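Local coordinates for protein kappa-carrageenase (Pseudoalteromonas carrageenovora, PDB 1DYP) that cleaves kappa-carrageenan internally, hydrolysing beta-1,4 linkages between D-galactose 4-sulfate and 3,6-anhydro-D-galactose in a tunnel-shaped active site, at residues Arg61-Arg66 with Pro81-Ser86; Phe117-Thr122 with Ser136-Val141; His154-Ile159 with Ile204-Asp209. The protein carries 1 engineered substitution. One frame throughout, in Å; residues are numbered along the deposited sequence.

Interaction 1: Arg61-Arg66 with Pro81-Ser86; sequences RESHQR and PLYYTS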
loop_
_atom_site.group_PDB
_atom_site.type_symbol
_atom_site.label_atom_id
_atom_site.label_comp_id
_atom_site.label_asym_id
_atom_site.label_seq_id
_atom_site.Cartn_x
_atom_site.Cartn_y
_atom_site.Cartn_z
ATOM N N ARG A 61 -5.342 15.737 -11.142
ATOM C CA ARG A 61 -4.286 16.596 -11.641
ATOM C C ARG A 61 -4.566 17.852 -10.822
ATOM O O ARG A 61 -5.624 18.471 -10.962
ATOM C CB ARG A 61 -4.471 16.882 -13.129
ATOM C CG ARG A 61 -3.547 17.961 -13.669
ATOM C CD ARG A 61 -2.082 17.538 -13.702
ATOM N NE ARG A 61 -1.279 18.604 -14.293
ATOM C CZ ARG A 61 -0.864 19.684 -13.640
ATOM N NH1 ARG A 61 -1.155 19.842 -12.355
ATOM N NH2 ARG A 61 -0.198 20.633 -14.287
ATOM N N GLU A 62 -3.637 18.207 -9.942
ATOM C CA GLU A 62 -3.820 19.370 -9.091
ATOM C C GLU A 62 -2.486 19.975 -8.699
ATOM O O GLU A 62 -1.778 19.444 -7.846
ATOM C CB GLU A 62 -4.611 18.976 -7.838
ATOM C CG GLU A 62 -4.611 20.030 -6.751
ATOM C CD GLU A 62 -5.661 19.786 -5.685
ATOM O OE1 GLU A 62 -6.105 18.630 -5.511
ATOM O OE2 GLU A 62 -6.036 20.768 -5.011
ATOM N N SER A 63 -2.144 21.088 -9.339
ATOM C CA SER A 63 -0.894 21.762 -9.046
ATOM C C SER A 63 -0.916 22.329 -7.641
ATOM O O SER A 63 -1.932 22.840 -7.181
ATOM C CB SER A 63 -0.652 22.892 -10.041
ATOM O OG SER A 63 -0.501 22.375 -11.348
ATOM N N HIS A 64 0.216 22.222 -6.964
ATOM C CA HIS A 64 0.349 22.734 -5.612
ATOM C C HIS A 64 1.817 22.662 -5.248
ATOM O O HIS A 64 2.645 22.216 -6.044
ATOM C CB HIS A 64 -0.477 21.893 -4.629
ATOM C CG HIS A 64 0.008 20.483 -4.469
ATOM N ND1 HIS A 64 -0.139 19.525 -5.450
ATOM C CD2 HIS A 64 0.622 19.866 -3.432
ATOM C CE1 HIS A 64 0.363 18.380 -5.023
ATOM N NE2 HIS A 64 0.831 18.558 -3.800
ATOM N N GLN A 65 2.144 23.118 -4.049
ATOM C CA GLN A 65 3.517 23.067 -3.588
ATOM C C GLN A 65 3.536 22.620 -2.146
ATOM O O GLN A 65 2.541 22.746 -1.429
ATOM C CB GLN A 65 4.194 24.439 -3.706
ATOM C CG GLN A 65 3.490 25.566 -2.961
ATOM C CD GLN A 65 3.583 25.455 -1.447
ATOM O OE1 GLN A 65 2.681 25.900 -0.728
ATOM N NE2 GLN A 65 4.675 24.881 -0.952
ATOM N N ARG A 66 4.671 22.071 -1.738
ATOM C CA ARG A 66 4.868 21.636 -0.367
ATOM C C ARG A 66 6.347 21.378 -0.184
ATOM O O ARG A 66 7.092 21.285 -1.162
ATOM C CB ARG A 66 4.079 20.356 -0.055
ATOM C CG ARG A 66 4.524 19.091 -0.789
ATOM C CD ARG A 66 3.983 17.869 -0.046
ATOM N NE ARG A 66 4.110 16.604 -0.771
ATOM C CZ ARG A 66 5.236 15.911 -0.914
ATOM N NH1 ARG A 66 6.373 16.348 -0.385
ATOM N NH2 ARG A 66 5.219 14.754 -1.567
ATOM N N PRO A 81 7.164 22.469 -6.362
ATOM C CA PRO A 81 5.965 22.250 -7.172
ATOM C C PRO A 81 5.664 20.790 -7.492
ATOM O O PRO A 81 6.531 20.049 -7.956
ATOM C CB PRO A 81 6.244 23.071 -8.427
ATOM C CG PRO A 81 7.727 22.973 -8.558
ATOM C CD PRO A 81 8.208 23.160 -7.141
ATOM N N LEU A 82 4.426 20.388 -7.215
ATOM C CA LEU A 82 3.960 19.040 -7.507
ATOM C C LEU A 82 2.723 19.202 -8.374
ATOM O O LEU A 82 2.130 20.282 -8.422
ATOM C CB LEU A 82 3.653 18.268 -6.224
ATOM C CG LEU A 82 4.910 17.973 -5.392
ATOM C CD1 LEU A 82 4.531 17.194 -4.142
ATOM C CD2 LEU A 82 5.919 17.182 -6.232
ATOM N N TYR A 83 2.310 18.132 -9.040
ATOM C CA TYR A 83 1.206 18.249 -9.982
ATOM C C TYR A 83 -0.035 17.398 -9.763
ATOM O O TYR A 83 -1.039 17.577 -10.457
ATOM C CB TYR A 83 1.773 17.997 -11.378
ATOM C CG TYR A 83 3.075 18.735 -11.584
ATOM C CD1 TYR A 83 3.089 20.110 -11.803
ATOM C CD2 TYR A 83 4.302 18.073 -11.475
ATOM C CE1 TYR A 83 4.289 20.810 -11.903
ATOM C CE2 TYR A 83 5.505 18.763 -11.573
ATOM C CZ TYR A 83 5.491 20.131 -11.786
ATOM O OH TYR A 83 6.681 20.821 -11.874
ATOM N N TYR A 84 0.026 16.484 -8.802
ATOM C CA TYR A 84 -1.108 15.616 -8.523
ATOM C C TYR A 84 -1.349 15.438 -7.033
ATOM O O TYR A 84 -0.416 15.488 -6.232
ATOM C CB TYR A 84 -0.893 14.223 -9.137
ATOM C CG TYR A 84 -0.680 14.222 -10.625
ATOM C CD1 TYR A 84 0.577 14.486 -11.170
ATOM C CD2 TYR A 84 -1.743 13.990 -11.496
ATOM C CE1 TYR A 84 0.769 14.521 -12.550
ATOM C CE2 TYR A 84 -1.564 14.026 -12.875
ATOM C CZ TYR A 84 -0.306 14.293 -13.394
ATOM O OH TYR A 84 -0.127 14.342 -14.760
ATOM N N THR A 85 -2.610 15.244 -6.667
ATOM C CA THR A 85 -2.970 14.985 -5.278
ATOM C C THR A 85 -3.682 13.643 -5.329
ATOM O O THR A 85 -4.185 13.245 -6.380
ATOM C CB THR A 85 -3.920 16.053 -4.686
ATOM O OG1 THR A 85 -5.102 16.162 -5.490
ATOM C CG2 THR A 85 -3.213 17.402 -4.604
ATOM N N SER A 86 -3.704 12.923 -4.218
ATOM C CA SER A 86 -4.368 11.631 -4.238
ATOM C C SER A 86 -5.071 11.320 -2.930
ATOM O O SER A 86 -5.116 12.155 -2.024
ATOM C CB SER A 86 -3.367 10.527 -4.574
ATOM O OG SER A 86 -4.051 9.358 -4.990
#
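R61 pairs with Y84 and H64 with L82 in an antiparallel ladder whose short axes lie 131° apart, the first strand carrying one extra residue between these two pairs, a beta bulge. Y83 O receives the amide of E62 (E62 N to Y83 O, 2.7 Å) and a weak bond from R61 NH1, while H64 and L82 exchange two backbone bonds.

R61 bends at its second torsion (68°), which lays CD over the face of the Y84 ring, 4.0 Å from its centroid, as a CH-pi contact. The guanidinium lies beside the Y83 side chain, with Y83 CB over one of its faces, and NH1 gives S63 OG an in-plane bond (2.8 Å); NE is taken by K251 O and Y84 OH by S252 O. A bond from H64 ND1 to E62 O within its own strand, close to the ring plane, fixes the rotation of the imidazole together with the NE2 bond to S42 OG. T85 CG2 covers one face of this imidazole, and CE1 comes to 3.2 Å from Y84 O at its edge. S42 OG also partners R66 NE, weakly; R66 NH2 binds W41 O, and L82 CD1 rests against one guanidinium face, 3.4 Å from R66 NE. Nearby, E62 OE1 lies 2.7 Å from T85 OG1.

The whole is a bulged, strongly twisted part of the long beta hairpin formed by strands 54-70 and 75-95 in the jelly-roll sandwich of the family 16 catalytic domain, the part of the enzyme described here.

Interaction 2: Phe117-Thr122 with Ser136-Val141; sequences FWMYST and SEIDVV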
loop_
_atom_site.group_PDB
_atom_site.type_symbol
_atom_site.label_atom_id
_atom_site.label_comp_id
_atom_site.label_asym_id
_atom_site.label_seq_id
_atom_site.Cartn_x
_atom_site.Cartn_y
_atom_site.Cartn_z
ATOM N N PHE A 117 -2.876 -1.659 -1.463
ATOM C CA PHE A 117 -3.434 -2.139 -0.212
ATOM C C PHE A 117 -2.168 -2.643 0.462
ATOM O O PHE A 117 -1.515 -3.568 -0.023
ATOM C CB PHE A 117 -4.440 -3.265 -0.462
ATOM C CG PHE A 117 -4.981 -3.895 0.792
ATOM C CD1 PHE A 117 -5.237 -3.132 1.930
ATOM C CD2 PHE A 117 -5.260 -5.254 0.824
ATOM C CE1 PHE A 117 -5.762 -3.715 3.082
ATOM C CE2 PHE A 117 -5.787 -5.850 1.965
ATOM C CZ PHE A 117 -6.039 -5.080 3.098
ATOM N N TRP A 118 -1.809 -2.011 1.568
ATOM C CA TRP A 118 -0.574 -2.354 2.247
ATOM C C TRP A 118 -0.609 -1.931 3.703
ATOM O O TRP A 118 -1.615 -1.429 4.194
ATOM C CB TRP A 118 0.586 -1.652 1.531
ATOM C CG TRP A 118 0.405 -0.153 1.411
ATOM C CD1 TRP A 118 -0.656 0.505 0.858
ATOM C CD2 TRP A 118 1.315 0.861 1.855
ATOM N NE1 TRP A 118 -0.466 1.866 0.931
ATOM C CE2 TRP A 118 0.736 2.111 1.539
ATOM C CE3 TRP A 118 2.564 0.836 2.485
ATOM C CZ2 TRP A 118 1.363 3.326 1.835
ATOM C CZ3 TRP A 118 3.191 2.048 2.779
ATOM C CH2 TRP A 118 2.586 3.274 2.452
HETATM N N MSE A 119 0.496 -2.157 4.395
HETATM C CA MSE A 119 0.601 -1.768 5.791
HETATM C C MSE A 119 2.057 -1.442 6.061
HETATM O O MSE A 119 2.963 -2.069 5.503
HETATM C CB MSE A 119 0.099 -2.887 6.717
HETATM C CG MSE A 119 0.844 -4.209 6.611
HETATM SE SE MSE A 119 -0.060 -5.630 7.571
HETATM C CE MSE A 119 -1.154 -6.295 6.115
ATOM N N TYR A 120 2.288 -0.441 6.896
ATOM C CA TYR A 120 3.649 -0.049 7.195
ATOM C C TYR A 120 3.769 0.496 8.596
ATOM O O TYR A 120 2.805 1.004 9.168
ATOM C CB TYR A 120 4.143 0.996 6.184
ATOM C CG TYR A 120 3.458 2.347 6.255
ATOM C CD1 TYR A 120 2.109 2.493 5.923
ATOM C CD2 TYR A 120 4.175 3.490 6.611
ATOM C CE1 TYR A 120 1.496 3.747 5.936
ATOM C CE2 TYR A 120 3.573 4.744 6.631
ATOM C CZ TYR A 120 2.237 4.868 6.290
ATOM O OH TYR A 120 1.647 6.116 6.292
ATOM N N SER A 121 4.973 0.383 9.136
ATOM C CA SER A 121 5.259 0.852 10.478
ATOM C C SER A 121 5.943 2.200 10.414
ATOM O O SER A 121 6.235 2.723 9.338
ATOM C CB SER A 121 6.200 -0.125 11.181
ATOM O OG SER A 121 7.496 -0.062 10.601
ATOM N N THR A 122 6.176 2.767 11.588
ATOM C CA THR A 122 6.892 4.019 11.690
ATOM C C THR A 122 8.339 3.559 11.562
ATOM O O THR A 122 8.621 2.361 11.660
ATOM C CB THR A 122 6.692 4.646 13.070
ATOM O OG1 THR A 122 6.858 3.634 14.070
ATOM C CG2 THR A 122 5.304 5.250 13.186
ATOM N N SER A 136 9.051 -1.927 8.853
ATOM C CA SER A 136 8.411 -3.092 8.247
ATOM C C SER A 136 7.247 -2.636 7.377
ATOM O O SER A 136 6.425 -1.824 7.800
ATOM C CB SER A 136 7.869 -4.042 9.319
ATOM O OG SER A 136 8.899 -4.558 10.141
ATOM N N GLU A 137 7.179 -3.168 6.162
ATOM C CA GLU A 137 6.105 -2.829 5.239
ATOM C C GLU A 137 5.679 -4.063 4.465
ATOM O O GLU A 137 6.507 -4.726 3.841
ATOM C CB GLU A 137 6.565 -1.759 4.244
ATOM C CG GLU A 137 5.507 -1.371 3.211
ATOM C CD GLU A 137 6.056 -0.465 2.123
ATOM O OE1 GLU A 137 7.001 0.299 2.409
ATOM O OE2 GLU A 137 5.539 -0.502 0.985
ATOM N N ILE A 138 4.393 -4.382 4.529
ATOM C CA ILE A 138 3.860 -5.516 3.788
ATOM C C ILE A 138 2.879 -4.954 2.771
ATOM O O ILE A 138 1.908 -4.291 3.130
ATOM C CB ILE A 138 3.116 -6.521 4.692
ATOM C CG1 ILE A 138 4.089 -7.146 5.694
ATOM C CG2 ILE A 138 2.488 -7.617 3.824
ATOM C CD1 ILE A 138 3.455 -8.169 6.634
ATOM N N ASP A 139 3.149 -5.204 1.497
ATOM C CA ASP A 139 2.277 -4.714 0.441
ATOM C C ASP A 139 1.386 -5.861 -0.006
ATOM O O ASP A 139 1.845 -6.787 -0.673
ATOM C CB ASP A 139 3.135 -4.196 -0.706
ATOM C CG ASP A 139 4.146 -3.179 -0.235
ATOM O OD1 ASP A 139 3.721 -2.092 0.209
ATOM O OD2 ASP A 139 5.357 -3.477 -0.280
ATOM N N VAL A 140 0.113 -5.810 0.379
ATOM C CA VAL A 140 -0.815 -6.876 0.012
ATOM C C VAL A 140 -0.898 -6.923 -1.504
ATOM O O VAL A 140 -0.856 -7.991 -2.112
ATOM C CB VAL A 140 -2.203 -6.638 0.618
ATOM C CG1 VAL A 140 -3.117 -7.814 0.287
ATOM C CG2 VAL A 140 -2.078 -6.468 2.125
ATOM N N VAL A 141 -1.020 -5.750 -2.110
ATOM C CA VAL A 141 -1.035 -5.650 -3.557
ATOM C C VAL A 141 -0.770 -4.222 -4.000
ATOM O O VAL A 141 -1.155 -3.263 -3.334
ATOM C CB VAL A 141 -2.384 -6.111 -4.186
ATOM C CG1 VAL A 141 -3.515 -5.166 -3.790
ATOM C CG2 VAL A 141 -2.248 -6.159 -5.702
#
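E137, the catalytic nucleophile, stands beside Y120 in a non-hydrogen-bonded pair and sends its side chain up the same face as W118. Its CB passes M119 O and Y120 CB. CG, anti to the backbone N (chi1 178°), comes to 3.7 Å from W118 CE3, and CD keeps the same distance from that atom. At the tip OE2 approaches W118 CE3 obliquely and lies 2.5 Å from D139 OD1, while OE1 is bonded to Y135 OH. W118 and D139 lie side by side, with W118 CB 3.4 Å from D139 OD1, and the indole nitrogen of W118 is tied to S230 OG.

Here the ladder changes step: V140 and V141 both face F117, a classic beta bulge. F117 O takes a weak bond from V140 N and a straighter one from V141 N. This is the bulged form of the family 16 signature ExDxxE, in which the extra residue lets E142, the proton donor, follow E137 and D139 on the cleft-facing side.

At the other end S121 OG accepts the amide of S136 (S136 N to S121 OG, 3.0 Å) and donates to T122 O; R223 NE also reaches this hydroxyl. An alanine here would probably leave the S136 amide without its acceptor and R223 NE without this partner. On the reverse face the selenomethionine M119 lies beside I138, CG 3.8 Å from I138 CB. At the bulge V140 points toward the F117 strand and puts CG2 over the F117 ring, 4.0 Å from its centroid, with V140 CB pressed close to F117 CD2.

Interaction 3: His154-Ile159 with Ile204-Asp209; sequences HDLHNI and ITWYVD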
loop_
_atom_site.group_PDB
_atom_site.type_symbol
_atom_site.label_atom_id
_atom_site.label_comp_id
_atom_site.label_asym_id
_atom_site.label_seq_id
_atom_site.Cartn_x
_atom_site.Cartn_y
_atom_site.Cartn_z
ATOM N N HIS A 154 3.139 -7.983 -5.134
ATOM C CA HIS A 154 2.753 -8.360 -3.773
ATOM C C HIS A 154 4.108 -8.414 -3.103
ATOM O O HIS A 154 4.709 -9.478 -2.950
ATOM C CB HIS A 154 2.060 -9.718 -3.842
ATOM C CG HIS A 154 0.974 -9.772 -4.876
ATOM N ND1 HIS A 154 -0.323 -9.387 -4.619
ATOM C CD2 HIS A 154 1.008 -10.088 -6.193
ATOM C CE1 HIS A 154 -1.042 -9.457 -5.727
ATOM N NE2 HIS A 154 -0.254 -9.878 -6.697
ATOM N N ASP A 155 4.594 -7.230 -2.742
ATOM C CA ASP A 155 5.926 -7.071 -2.176
ATOM C C ASP A 155 6.093 -6.780 -0.683
ATOM O O ASP A 155 5.129 -6.675 0.090
ATOM C CB ASP A 155 6.643 -5.966 -2.947
ATOM C CG ASP A 155 6.736 -6.254 -4.422
ATOM O OD1 ASP A 155 6.764 -7.451 -4.777
ATOM O OD2 ASP A 155 6.786 -5.301 -5.224
ATOM N N LEU A 156 7.359 -6.630 -0.303
ATOM C CA LEU A 156 7.773 -6.328 1.062
ATOM C C LEU A 156 8.896 -5.296 1.020
ATOM O O LEU A 156 9.732 -5.309 0.117
ATOM C CB LEU A 156 8.305 -7.585 1.745
ATOM C CG LEU A 156 7.367 -8.777 1.925
ATOM C CD1 LEU A 156 8.169 -9.955 2.453
ATOM C CD2 LEU A 156 6.239 -8.417 2.884
ATOM N N HIS A 157 8.898 -4.398 2.001
ATOM C CA HIS A 157 9.934 -3.380 2.129
ATOM C C HIS A 157 10.339 -3.377 3.595
ATOM O O HIS A 157 9.517 -3.650 4.467
ATOM C CB HIS A 157 9.411 -1.986 1.773
ATOM C CG HIS A 157 9.015 -1.826 0.339
ATOM N ND1 HIS A 157 7.885 -2.407 -0.194
ATOM C CD2 HIS A 157 9.587 -1.123 -0.667
ATOM C CE1 HIS A 157 7.776 -2.066 -1.466
ATOM N NE2 HIS A 157 8.796 -1.286 -1.777
ATOM N N ASN A 158 11.599 -3.068 3.871
ATOM C CA ASN A 158 12.060 -3.033 5.250
ATOM C C ASN A 158 13.431 -2.406 5.379
ATOM O O ASN A 158 14.143 -2.224 4.394
ATOM C CB ASN A 158 12.133 -4.450 5.834
ATOM C CG ASN A 158 13.145 -5.328 5.112
ATOM O OD1 ASN A 158 12.898 -5.786 4.003
ATOM N ND2 ASN A 158 14.297 -5.557 5.745
ATOM N N ILE A 159 13.773 -2.068 6.617
ATOM C CA ILE A 159 15.079 -1.529 6.949
ATOM C C ILE A 159 15.581 -2.437 8.060
ATOM O O ILE A 159 14.938 -2.565 9.105
ATOM C CB ILE A 159 15.019 -0.095 7.499
ATOM C CG1 ILE A 159 14.559 0.872 6.409
ATOM C CG2 ILE A 159 16.405 0.308 8.014
ATOM C CD1 ILE A 159 14.375 2.295 6.900
ATOM N N ILE A 204 4.391 -15.242 5.296
ATOM C CA ILE A 204 3.524 -14.226 4.723
ATOM C C ILE A 204 3.053 -14.855 3.415
ATOM O O ILE A 204 3.867 -15.244 2.574
ATOM C CB ILE A 204 4.283 -12.914 4.438
ATOM C CG1 ILE A 204 4.951 -12.418 5.722
ATOM C CG2 ILE A 204 3.312 -11.852 3.916
ATOM C CD1 ILE A 204 5.844 -11.216 5.527
ATOM N N THR A 205 1.739 -14.984 3.267
ATOM C CA THR A 205 1.151 -15.599 2.085
ATOM C C THR A 205 0.145 -14.650 1.451
ATOM O O THR A 205 -0.775 -14.178 2.113
ATOM C CB THR A 205 0.441 -16.910 2.457
ATOM O OG1 THR A 205 1.368 -17.765 3.135
ATOM C CG2 THR A 205 -0.085 -17.616 1.208
ATOM N N TRP A 206 0.327 -14.382 0.163
ATOM C CA TRP A 206 -0.543 -13.467 -0.573
ATOM C C TRP A 206 -1.581 -14.194 -1.417
ATOM O O TRP A 206 -1.308 -15.256 -1.977
ATOM C CB TRP A 206 0.289 -12.576 -1.494
ATOM C CG TRP A 206 1.136 -11.533 -0.819
ATOM C CD1 TRP A 206 0.877 -10.194 -0.758
ATOM C CD2 TRP A 206 2.435 -11.716 -0.231
ATOM N NE1 TRP A 206 1.936 -9.528 -0.190
ATOM C CE2 TRP A 206 2.906 -10.436 0.144
ATOM C CE3 TRP A 206 3.250 -12.831 0.008
ATOM C CZ2 TRP A 206 4.159 -10.240 0.744
ATOM C CZ3 TRP A 206 4.503 -12.634 0.607
ATOM C CH2 TRP A 206 4.940 -11.347 0.964
ATOM N N TYR A 207 -2.760 -13.590 -1.525
ATOM C CA TYR A 207 -3.861 -14.167 -2.286
ATOM C C TYR A 207 -4.523 -13.166 -3.221
ATOM O O TYR A 207 -4.593 -11.977 -2.927
ATOM C CB TYR A 207 -4.953 -14.688 -1.349
ATOM C CG TYR A 207 -4.505 -15.698 -0.321
ATOM C CD1 TYR A 207 -3.786 -15.305 0.807
ATOM C CD2 TYR A 207 -4.814 -17.047 -0.471
ATOM C CE1 TYR A 207 -3.387 -16.237 1.765
ATOM C CE2 TYR A 207 -4.418 -17.991 0.482
ATOM C CZ TYR A 207 -3.707 -17.577 1.594
ATOM O OH TYR A 207 -3.323 -18.499 2.540
ATOM N N VAL A 208 -5.013 -13.669 -4.348
ATOM C CA VAL A 208 -5.746 -12.859 -5.315
ATOM C C VAL A 208 -6.912 -13.739 -5.751
ATOM O O VAL A 208 -6.714 -14.802 -6.335
ATOM C CB VAL A 208 -4.898 -12.480 -6.541
ATOM C CG1 VAL A 208 -5.765 -11.741 -7.559
ATOM C CG2 VAL A 208 -3.743 -11.583 -6.119
ATOM N N ASP A 209 -8.127 -13.297 -5.445
ATOM C CA ASP A 209 -9.322 -14.061 -5.776
ATOM C C ASP A 209 -9.204 -15.514 -5.307
ATOM O O ASP A 209 -9.574 -16.448 -6.022
ATOM C CB ASP A 209 -9.612 -14.003 -7.282
ATOM C CG ASP A 209 -10.235 -12.680 -7.711
ATOM O OD1 ASP A 209 -10.666 -11.903 -6.835
ATOM O OD2 ASP A 209 -10.311 -12.418 -8.931
#
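W206 and H154 supply the two flat groups, and the indole is covered on both faces. Over one lies H154: its CB sits 3.6 Å from the centroid of the five-membered ring, a CH-pi contact 23° off the normal, and its carbonyl oxygen lies above the same face nearer the rim. The opposite face rests on I204 CG2, from the indole's own strand. At the edge, near the ring plane, come D155 O and L156 CD2, the latter 3.5 Å from W206 CZ2.

The imidazole of H154 is neither stacked on the indole nor set edge-to-face against it: the planes are 66° apart and the two side chains slide past each other in opposite directions. W206 CD1 is 3.3 Å from H154 CB and lies near the plane at the imidazole edge, 4.1 Å from H154 ND1. V208 CG2 meets H154 CE1 at 3.5 Å, the two side chains crossing at about a right angle. A chi1 of -50° sets H154 CG anti to the carbonyl carbon, on the side of the indole away from its benzo half, which L156 borders. L156 and I204 meet tip to tip, CD2 of L156 standing 3.9 Å from CD1 of I204.

No hydrogen bond crosses between the segments, yet the buried ring nitrogens are satisfied: W206 NE1 by D139 O, H154 ND1 by V140 O and H154 NE2 by S152 OG.

Strand 151-162 runs beside the catalytic strand 133-139, whereas strand 203-208 lies between strands 193-199 and 211-217. The contact is therefore sheet-on-sheet packing in the interior of the beta sandwich, with V197 also touching I204 and W206, and V213 touching H154.

How the interactions relate
Interactions 2 and 3 are immediate neighbours, their centres 8 Å apart, because strands 133-139 and 151-162 pair in one sheet. D139 N bonds to D155 O at 2.8 Å, and the indole bond of interaction 3 ends on the same D139, so the packing of W206 bears directly on the backbone of this catalytic residue. The D155 side chain lies about 4 Å from those of D139 and E142. H157 of segment 154-159 ligates a cadmium ion, and the E137 side chain lies about 5 Å from a bound cadmium. Interaction 1 is remote, its centre 24 Å from that of interaction 2 and 29 Å from that of interaction 3; its Y84 side chain nevertheless comes within about 10 Å of R234, important for substrate recognition.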